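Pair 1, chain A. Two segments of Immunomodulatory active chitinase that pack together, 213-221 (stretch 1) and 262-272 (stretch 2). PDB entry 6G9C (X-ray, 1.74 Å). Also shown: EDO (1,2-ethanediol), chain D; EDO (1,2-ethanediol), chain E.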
# COMPACT_ATOMS: atom_id res chain seq x y z
N ASP A 213 -22.93 -0.22 -4.26
CA ASP A 213 -22.55 -1.34 -3.40
C ASP A 213 -23.33 -1.29 -2.08
O ASP A 213 -23.85 -2.31 -1.62
CB ASP A 213 -21.04 -1.32 -3.16
CG ASP A 213 -20.26 -1.66 -4.42
OD1 ASP A 213 -20.60 -2.67 -5.08
OD2 ASP A 213 -19.33 -0.91 -4.78
N PHE A 214 -23.42 -0.12 -1.46
CA PHE A 214 -24.33 0.08 -0.34
C PHE A 214 -24.54 1.57 -0.15
O PHE A 214 -23.89 2.38 -0.81
CB PHE A 214 -23.82 -0.60 0.96
CG PHE A 214 -22.40 -0.26 1.36
CD1 PHE A 214 -22.10 0.95 1.98
CD2 PHE A 214 -21.37 -1.17 1.18
CE1 PHE A 214 -20.80 1.26 2.39
CE2 PHE A 214 -20.06 -0.88 1.60
CZ PHE A 214 -19.78 0.34 2.20
N VAL A 215 -25.47 1.94 0.74
CA VAL A 215 -25.73 3.35 1.05
C VAL A 215 -25.49 3.59 2.53
O VAL A 215 -25.89 2.79 3.38
CB VAL A 215 -27.14 3.80 0.64
CG1 VAL A 215 -27.27 3.78 -0.90
CG2 VAL A 215 -28.25 2.96 1.31
N ASN A 216 -24.82 4.70 2.82
CA ASN A 216 -24.57 5.17 4.19
C ASN A 216 -25.76 6.06 4.57
O ASN A 216 -25.84 7.22 4.15
CB ASN A 216 -23.24 5.92 4.25
CG ASN A 216 -22.04 4.98 4.22
OD1 ASN A 216 -22.16 3.79 4.49
ND2 ASN A 216 -20.86 5.52 3.89
N LEU A 217 -26.70 5.49 5.32
CA LEU A 217 -27.89 6.23 5.73
C LEU A 217 -27.53 7.29 6.76
O LEU A 217 -27.01 6.98 7.84
CB LEU A 217 -28.93 5.26 6.31
CG LEU A 217 -30.21 5.93 6.80
CD1 LEU A 217 -31.00 6.56 5.64
CD2 LEU A 217 -31.06 4.93 7.55
N MET A 218 -27.82 8.55 6.44
CA MET A 218 -27.48 9.68 7.31
C MET A 218 -28.61 9.94 8.30
O MET A 218 -29.22 11.00 8.31
CB MET A 218 -27.18 10.92 6.47
CG MET A 218 -25.91 10.78 5.63
SD MET A 218 -25.72 12.15 4.46
CE MET A 218 -25.36 13.51 5.57
N CYS A 219 -28.85 8.95 9.16
CA CYS A 219 -29.93 9.02 10.13
C CYS A 219 -29.42 9.74 11.39
O CYS A 219 -29.24 9.17 12.46
CB CYS A 219 -30.48 7.63 10.44
SG CYS A 219 -29.18 6.39 10.67
N TYR A 220 -29.16 11.02 11.19
CA TYR A 220 -28.75 11.95 12.24
C TYR A 220 -29.02 13.35 11.71
O TYR A 220 -29.50 13.53 10.58
CB TYR A 220 -27.29 11.75 12.67
CG TYR A 220 -26.30 11.48 11.55
CD1 TYR A 220 -25.96 12.48 10.63
CD2 TYR A 220 -25.70 10.23 11.42
CE1 TYR A 220 -25.03 12.23 9.60
CE2 TYR A 220 -24.79 9.98 10.39
CZ TYR A 220 -24.46 10.97 9.49
OH TYR A 220 -23.55 10.71 8.50
N ASP A 221 -28.72 14.35 12.54
CA ASP A 221 -29.14 15.73 12.27
C ASP A 221 -30.65 15.85 12.13
O ASP A 221 -31.14 16.72 11.39
CB ASP A 221 -28.47 16.32 11.03
CG ASP A 221 -26.97 16.30 11.09
OD1 ASP A 221 -26.40 16.33 12.20
OD2 ASP A 221 -26.35 16.29 10.01
N GLY A 262 -37.40 -0.22 -1.43
CA GLY A 262 -36.83 -1.19 -2.33
C GLY A 262 -35.33 -1.41 -2.21
O GLY A 262 -34.75 -2.10 -3.05
N MET A 263 -34.70 -0.84 -1.18
CA MET A 263 -33.28 -1.06 -0.95
C MET A 263 -33.10 -2.26 -0.03
O MET A 263 -33.58 -2.23 1.11
CB MET A 263 -32.63 0.17 -0.34
CG MET A 263 -31.12 0.04 -0.11
SD MET A 263 -30.17 -0.08 -1.65
CE MET A 263 -30.39 1.58 -2.31
N PRO A 264 -32.45 -3.33 -0.49
CA PRO A 264 -32.26 -4.50 0.38
C PRO A 264 -31.54 -4.14 1.68
O PRO A 264 -30.62 -3.31 1.70
CB PRO A 264 -31.43 -5.45 -0.49
CG PRO A 264 -31.74 -5.04 -1.92
CD PRO A 264 -31.94 -3.55 -1.85
N LYS A 265 -31.98 -4.76 2.77
CA LYS A 265 -31.50 -4.39 4.11
C LYS A 265 -29.98 -4.52 4.22
O LYS A 265 -29.35 -3.75 4.96
CB LYS A 265 -32.16 -5.27 5.17
CG LYS A 265 -33.57 -4.87 5.58
CD LYS A 265 -33.97 -5.68 6.82
CE LYS A 265 -35.40 -5.41 7.25
NZ LYS A 265 -35.51 -4.17 8.07
N LYS A 266 -29.38 -5.48 3.52
CA LYS A 266 -27.94 -5.66 3.64
C LYS A 266 -27.15 -4.57 2.93
O LYS A 266 -25.93 -4.48 3.11
CB LYS A 266 -27.53 -7.04 3.11
CG LYS A 266 -28.07 -8.20 3.96
CD LYS A 266 -27.94 -7.95 5.47
CE LYS A 266 -26.52 -8.22 5.98
NZ LYS A 266 -26.43 -8.20 7.47
N GLN A 267 -27.83 -3.72 2.16
CA GLN A 267 -27.23 -2.54 1.55
C GLN A 267 -27.49 -1.26 2.33
O GLN A 267 -26.99 -0.20 1.94
CB GLN A 267 -27.74 -2.39 0.10
CG GLN A 267 -27.10 -3.39 -0.86
CD GLN A 267 -27.69 -3.33 -2.26
OE1 GLN A 267 -28.62 -4.06 -2.59
NE2 GLN A 267 -27.13 -2.46 -3.10
N ILE A 268 -28.25 -1.32 3.42
CA ILE A 268 -28.56 -0.14 4.22
C ILE A 268 -27.60 -0.12 5.41
O ILE A 268 -27.69 -0.97 6.30
CB ILE A 268 -30.02 -0.13 4.70
CG1 ILE A 268 -30.98 -0.12 3.50
CG2 ILE A 268 -30.25 1.08 5.61
CD1 ILE A 268 -32.43 -0.52 3.85
N ILE A 269 -26.70 0.86 5.44
CA ILE A 269 -25.71 0.98 6.50
C ILE A 269 -26.14 2.11 7.42
O ILE A 269 -26.31 3.25 6.98
CB ILE A 269 -24.30 1.23 5.95
CG1 ILE A 269 -24.00 0.30 4.76
CG2 ILE A 269 -23.25 1.07 7.07
CD1 ILE A 269 -24.21 -1.20 5.04
N ILE A 270 -26.27 1.81 8.72
CA ILE A 270 -26.87 2.74 9.68
C ILE A 270 -25.81 3.72 10.19
O ILE A 270 -24.79 3.31 10.74
CB ILE A 270 -27.51 1.98 10.85
CG1 ILE A 270 -28.52 0.95 10.33
CG2 ILE A 270 -28.14 2.97 11.84
CD1 ILE A 270 -29.66 1.55 9.55
N GLY A 271 -26.09 5.01 10.05
CA GLY A 271 -25.15 6.03 10.48
C GLY A 271 -25.20 6.26 11.99
O GLY A 271 -26.26 6.32 12.60
N LEU A 272 -24.02 6.42 12.58
CA LEU A 272 -23.86 6.62 14.02
C LEU A 272 -23.07 7.90 14.25
O LEU A 272 -21.89 7.98 13.83
CB LEU A 272 -23.15 5.44 14.70
CG LEU A 272 -23.69 4.04 14.43
CD1 LEU A 272 -22.76 3.02 15.05
CD2 LEU A 272 -25.10 3.88 14.99
C1 EDO D . -22.48 14.99 8.95
O1 EDO D . -23.24 15.20 7.77
C2 EDO D . -23.26 15.46 10.18
O2 EDO D . -23.73 16.80 9.98
C1 EDO E . -21.10 13.49 4.87
O1 EDO E . -21.92 14.63 5.24
C2 EDO E . -21.74 12.15 5.28
O2 EDO E . -22.07 12.19 6.69

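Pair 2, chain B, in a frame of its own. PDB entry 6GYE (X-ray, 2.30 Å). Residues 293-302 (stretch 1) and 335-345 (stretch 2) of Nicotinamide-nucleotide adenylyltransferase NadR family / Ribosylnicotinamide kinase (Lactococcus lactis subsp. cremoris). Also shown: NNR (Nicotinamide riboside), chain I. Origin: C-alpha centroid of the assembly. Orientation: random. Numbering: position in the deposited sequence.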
# COMPACT_ATOMS: atom_id res chain seq x y z
N ARG B 293 1.22 -2.69 -8.79
CA ARG B 293 -0.20 -2.48 -8.58
C ARG B 293 -0.59 -1.28 -9.42
O ARG B 293 -0.17 -0.16 -9.12
CB ARG B 293 -0.54 -2.23 -7.11
CG ARG B 293 0.19 -3.10 -6.12
CD ARG B 293 -0.60 -4.34 -5.82
NE ARG B 293 0.12 -5.25 -4.93
CZ ARG B 293 0.88 -6.25 -5.35
NH1 ARG B 293 1.04 -6.47 -6.65
NH2 ARG B 293 1.49 -7.04 -4.47
N MET B 294 -1.42 -1.48 -10.45
CA MET B 294 -1.85 -0.39 -11.31
C MET B 294 -3.36 -0.32 -11.34
O MET B 294 -4.04 -1.34 -11.49
CB MET B 294 -1.29 -0.57 -12.72
CG MET B 294 0.23 -0.37 -12.75
SD MET B 294 0.96 -0.74 -14.34
CE MET B 294 0.79 -2.52 -14.40
N ASP B 295 -3.89 0.90 -11.21
CA ASP B 295 -5.33 1.10 -11.30
C ASP B 295 -5.74 1.59 -12.67
O ASP B 295 -6.84 1.26 -13.13
CB ASP B 295 -5.81 2.11 -10.24
CG ASP B 295 -5.53 1.64 -8.83
OD1 ASP B 295 -6.27 0.76 -8.32
OD2 ASP B 295 -4.55 2.13 -8.22
N LEU B 296 -4.86 2.31 -13.35
CA LEU B 296 -5.16 2.89 -14.65
C LEU B 296 -3.86 2.91 -15.44
O LEU B 296 -2.84 3.35 -14.91
CB LEU B 296 -5.71 4.31 -14.51
CG LEU B 296 -5.79 5.06 -15.84
CD1 LEU B 296 -6.80 4.35 -16.77
CD2 LEU B 296 -6.15 6.53 -15.65
N ILE B 297 -3.91 2.43 -16.68
CA ILE B 297 -2.77 2.39 -17.58
C ILE B 297 -3.10 3.24 -18.80
O ILE B 297 -3.99 2.90 -19.59
CB ILE B 297 -2.43 0.95 -17.98
CG1 ILE B 297 -2.00 0.15 -16.75
CG2 ILE B 297 -1.32 0.93 -19.04
CD1 ILE B 297 -2.03 -1.38 -16.96
N LEU B 298 -2.39 4.35 -18.97
CA LEU B 298 -2.57 5.25 -20.10
C LEU B 298 -1.54 4.93 -21.17
O LEU B 298 -0.34 5.03 -20.93
CB LEU B 298 -2.42 6.71 -19.65
CG LEU B 298 -3.51 7.18 -18.70
CD1 LEU B 298 -3.18 8.53 -18.12
CD2 LEU B 298 -4.85 7.23 -19.40
N VAL B 299 -2.01 4.56 -22.36
CA VAL B 299 -1.12 4.18 -23.46
C VAL B 299 -1.16 5.30 -24.49
O VAL B 299 -2.24 5.66 -24.98
CB VAL B 299 -1.54 2.84 -24.09
CG1 VAL B 299 -0.72 2.57 -25.34
CG2 VAL B 299 -1.39 1.71 -23.08
N ILE B 300 0.00 5.84 -24.84
CA ILE B 300 0.12 6.84 -25.90
C ILE B 300 0.41 6.09 -27.20
O ILE B 300 1.52 5.55 -27.36
CB ILE B 300 1.20 7.87 -25.60
CG1 ILE B 300 0.93 8.56 -24.26
CG2 ILE B 300 1.31 8.87 -26.75
CD1 ILE B 300 2.01 9.59 -23.87
N PRO B 301 -0.52 6.07 -28.16
CA PRO B 301 -0.31 5.30 -29.38
C PRO B 301 0.51 6.09 -30.37
O PRO B 301 0.60 7.32 -30.28
CB PRO B 301 -1.74 5.08 -29.89
CG PRO B 301 -2.44 6.31 -29.45
CD PRO B 301 -1.84 6.71 -28.13
N PRO B 302 1.14 5.41 -31.33
CA PRO B 302 1.94 6.14 -32.32
C PRO B 302 1.04 6.86 -33.31
O PRO B 302 0.18 6.24 -33.95
CB PRO B 302 2.76 5.03 -32.99
CG PRO B 302 1.87 3.82 -32.87
CD PRO B 302 1.25 3.95 -31.49
N GLY B 335 -3.04 -9.79 -18.65
CA GLY B 335 -4.44 -9.60 -18.28
C GLY B 335 -4.81 -8.22 -17.77
O GLY B 335 -5.62 -8.10 -16.85
N LEU B 336 -4.27 -7.17 -18.38
CA LEU B 336 -4.45 -5.81 -17.91
C LEU B 336 -5.40 -4.99 -18.77
O LEU B 336 -5.57 -3.79 -18.51
CB LEU B 336 -3.09 -5.11 -17.84
CG LEU B 336 -2.06 -5.78 -16.93
CD1 LEU B 336 -0.69 -5.21 -17.19
CD2 LEU B 336 -2.45 -5.58 -15.49
N LEU B 337 -6.03 -5.59 -19.77
CA LEU B 337 -6.70 -4.79 -20.80
C LEU B 337 -7.84 -3.95 -20.24
O LEU B 337 -8.16 -2.90 -20.81
CB LEU B 337 -7.21 -5.69 -21.91
CG LEU B 337 -6.06 -6.30 -22.72
CD1 LEU B 337 -6.59 -7.10 -23.86
CD2 LEU B 337 -5.14 -5.19 -23.22
N ASP B 338 -8.44 -4.36 -19.12
CA ASP B 338 -9.56 -3.59 -18.58
C ASP B 338 -9.13 -2.31 -17.89
O ASP B 338 -9.96 -1.42 -17.67
CB ASP B 338 -10.36 -4.45 -17.60
CG ASP B 338 -11.35 -5.35 -18.30
OD1 ASP B 338 -11.83 -4.99 -19.40
OD2 ASP B 338 -11.65 -6.43 -17.76
N LYS B 339 -7.84 -2.17 -17.59
CA LYS B 339 -7.29 -0.94 -17.02
C LYS B 339 -6.66 -0.04 -18.06
O LYS B 339 -6.16 1.04 -17.71
CB LYS B 339 -6.26 -1.30 -15.94
CG LYS B 339 -6.86 -2.07 -14.77
CD LYS B 339 -5.76 -2.59 -13.85
CE LYS B 339 -6.33 -3.26 -12.61
NZ LYS B 339 -5.22 -3.80 -11.78
N VAL B 340 -6.66 -0.43 -19.34
CA VAL B 340 -5.94 0.31 -20.37
C VAL B 340 -6.88 1.30 -21.06
O VAL B 340 -7.95 0.93 -21.54
CB VAL B 340 -5.33 -0.65 -21.41
CG1 VAL B 340 -4.78 0.14 -22.57
CG2 VAL B 340 -4.24 -1.51 -20.80
N VAL B 341 -6.45 2.55 -21.12
CA VAL B 341 -7.08 3.58 -21.93
C VAL B 341 -6.05 4.05 -22.94
O VAL B 341 -4.94 4.44 -22.56
CB VAL B 341 -7.59 4.75 -21.08
CG1 VAL B 341 -8.07 5.89 -21.97
CG2 VAL B 341 -8.70 4.27 -20.12
N ILE B 342 -6.40 4.00 -24.22
CA ILE B 342 -5.51 4.39 -25.30
C ILE B 342 -5.80 5.84 -25.67
O ILE B 342 -6.96 6.19 -25.95
CB ILE B 342 -5.69 3.46 -26.51
CG1 ILE B 342 -5.36 2.03 -26.08
CG2 ILE B 342 -4.81 3.92 -27.66
CD1 ILE B 342 -5.32 1.07 -27.23
N LEU B 343 -4.77 6.68 -25.67
CA LEU B 343 -4.95 8.12 -25.92
C LEU B 343 -4.79 8.43 -27.41
O LEU B 343 -3.83 9.05 -27.86
CB LEU B 343 -3.98 8.91 -25.06
CG LEU B 343 -4.13 8.67 -23.56
CD1 LEU B 343 -2.98 9.31 -22.81
CD2 LEU B 343 -5.47 9.22 -23.07
N ASP B 344 -5.80 8.03 -28.17
CA ASP B 344 -5.80 8.20 -29.62
C ASP B 344 -6.67 9.39 -30.03
O ASP B 344 -7.77 9.26 -30.56
CB ASP B 344 -6.26 6.90 -30.28
CG ASP B 344 -7.61 6.42 -29.77
OD1 ASP B 344 -8.21 7.10 -28.89
OD2 ASP B 344 -8.07 5.35 -30.22
N ASP B 345 -6.15 10.59 -29.75
CA ASP B 345 -6.84 11.82 -30.08
C ASP B 345 -6.00 12.67 -31.02
O ASP B 345 -5.08 12.15 -31.67
CB ASP B 345 -7.18 12.58 -28.80
CG ASP B 345 -8.00 11.75 -27.85
OD1 ASP B 345 -9.24 11.69 -28.03
OD2 ASP B 345 -7.40 11.10 -26.96
O2R NNR I . 6.99 0.04 -3.10
C2R NNR I . 5.75 -0.63 -3.36
C3R NNR I . 5.43 -1.69 -2.31
O3R NNR I . 6.44 -1.79 -1.30
C4R NNR I . 5.31 -3.00 -3.06
C5R NNR I . 3.93 -3.62 -2.89
O5R NNR I . 3.85 -4.83 -3.65
O4R NNR I . 5.56 -2.74 -4.45
C1R NNR I . 5.83 -1.36 -4.69
N1 NNR I . 4.84 -0.81 -5.61
C2 NNR I . 5.16 -0.64 -6.90
C6 NNR I . 3.62 -0.48 -5.15
C5 NNR I . 2.66 0.04 -6.01
C4 NNR I . 2.96 0.22 -7.35
C3 NNR I . 4.23 -0.12 -7.80
C7 NNR I . 4.60 0.06 -9.24
O7 NNR I . 5.77 0.18 -9.55
N7 NNR I . 3.63 0.09 -10.15

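Both pairs place two parallel strands side by side, the second entered through a short 3-10 segment. Fourteen central residues superpose with an RMSD of 0.8 Å over N, CA and C. In each pair the strand axes approach to 4.8 Å, with N-to-C directions differing by 32° in pair 1 and 26° in pair 2. The register is also the same: Val A215, Asn A216 and Leu A217 bridge Ile A268, Ile A269 and Ile A270, and the matching Ile B297, Leu B298 and Val B299 bridge Val B340, Val B341 and Ile B342.

The hydrogen bonds follow this register. Val A215 N donates to Gln A267 O (2.9 Å), Ile A269 N to Val A215 O (2.9 Å) and Leu A217 N to Ile A269 O (2.8 Å). At the matching positions Ile B297 N donates to Lys B339 O (2.8 Å), Val B341 N to Ile B297 O (2.9 Å) and Val B299 N to Val B341 O (2.9 Å). In pair 2 Leu B343 N also donates to Val B299 O (2.8 Å, 174°); the corresponding Leu A217 O and Gly A271 N are 3.1 Å apart. The turns preceding the second strands also agree, with Gln A267 N bonded to Pro A264 O (2.9 Å) and Lys B339 N to Leu B336 O (2.9 Å).

The side chains fill this common frame differently. Phe A214 matches Leu B296, and their side-chain centres fall 1.1 Å apart. The aromatic ring brings Phe A214 CD1 to 3.4 Å from Ile A269 CG1, whereas the smaller leucine sets Leu B296 CD1 3.9 Å from Val B341 CG2. Asn A216 matches Leu B298, on the face that also carries Ile A269 and Val B341, and exchanges polar for apolar: Asn A216 OD1 lies 3.6 Å from Ile A269 CB, while Leu B298 CD2 lies 4.1 Å from Val B341 CB. On the face carrying Leu A217 and Val B299, the same two neighbours are met, with the nearer one changing: Leu A217 CD2 lies 4.2 Å from Ile A270 CD1 and 4.4 Å from Ile A268 CG2, whereas Val B299 CG2 lies 3.8 Å from Val B340 CG1 and Val B299 CB 4.4 Å from Ile B342 CG1.

Gln A267 and Lys B339 start alike, with chi1 m and chi2 t, and make a similar contact: Gln A267 CG lies 3.5 Å from Asp A213 O, and Lys B339 CG 3.7 Å from the matching Asp B295 O. In pair 2 the lysine, extended through chi4, also carries Lys B339 NZ to 2.7 Å from Met B294 O, a hydrogen bond to the backbone of the other stretch.

A clear difference is Gly A271 against Leu B343. An ideal CB on Gly A271 would lie 2.5 Å from Leu A217 O and 2.8 Å from Tyr A220 CE2, both clashes; without one, Tyr A220 CE2, at the ring edge, approaches Gly A271 CA to 4.0 Å. In pair 2 the leucine occupies space instead, placing Leu B343 CD1 4.1 Å from Leu B298 CB and 4.2 Å from Ile B300 CG1. Nearby, Cys A219 matches Pro B301: Cys A219 SG meets Ile A270 CG2 at 3.8 Å, and Pro B301 CG meets Ile B342 CG2 at the same distance.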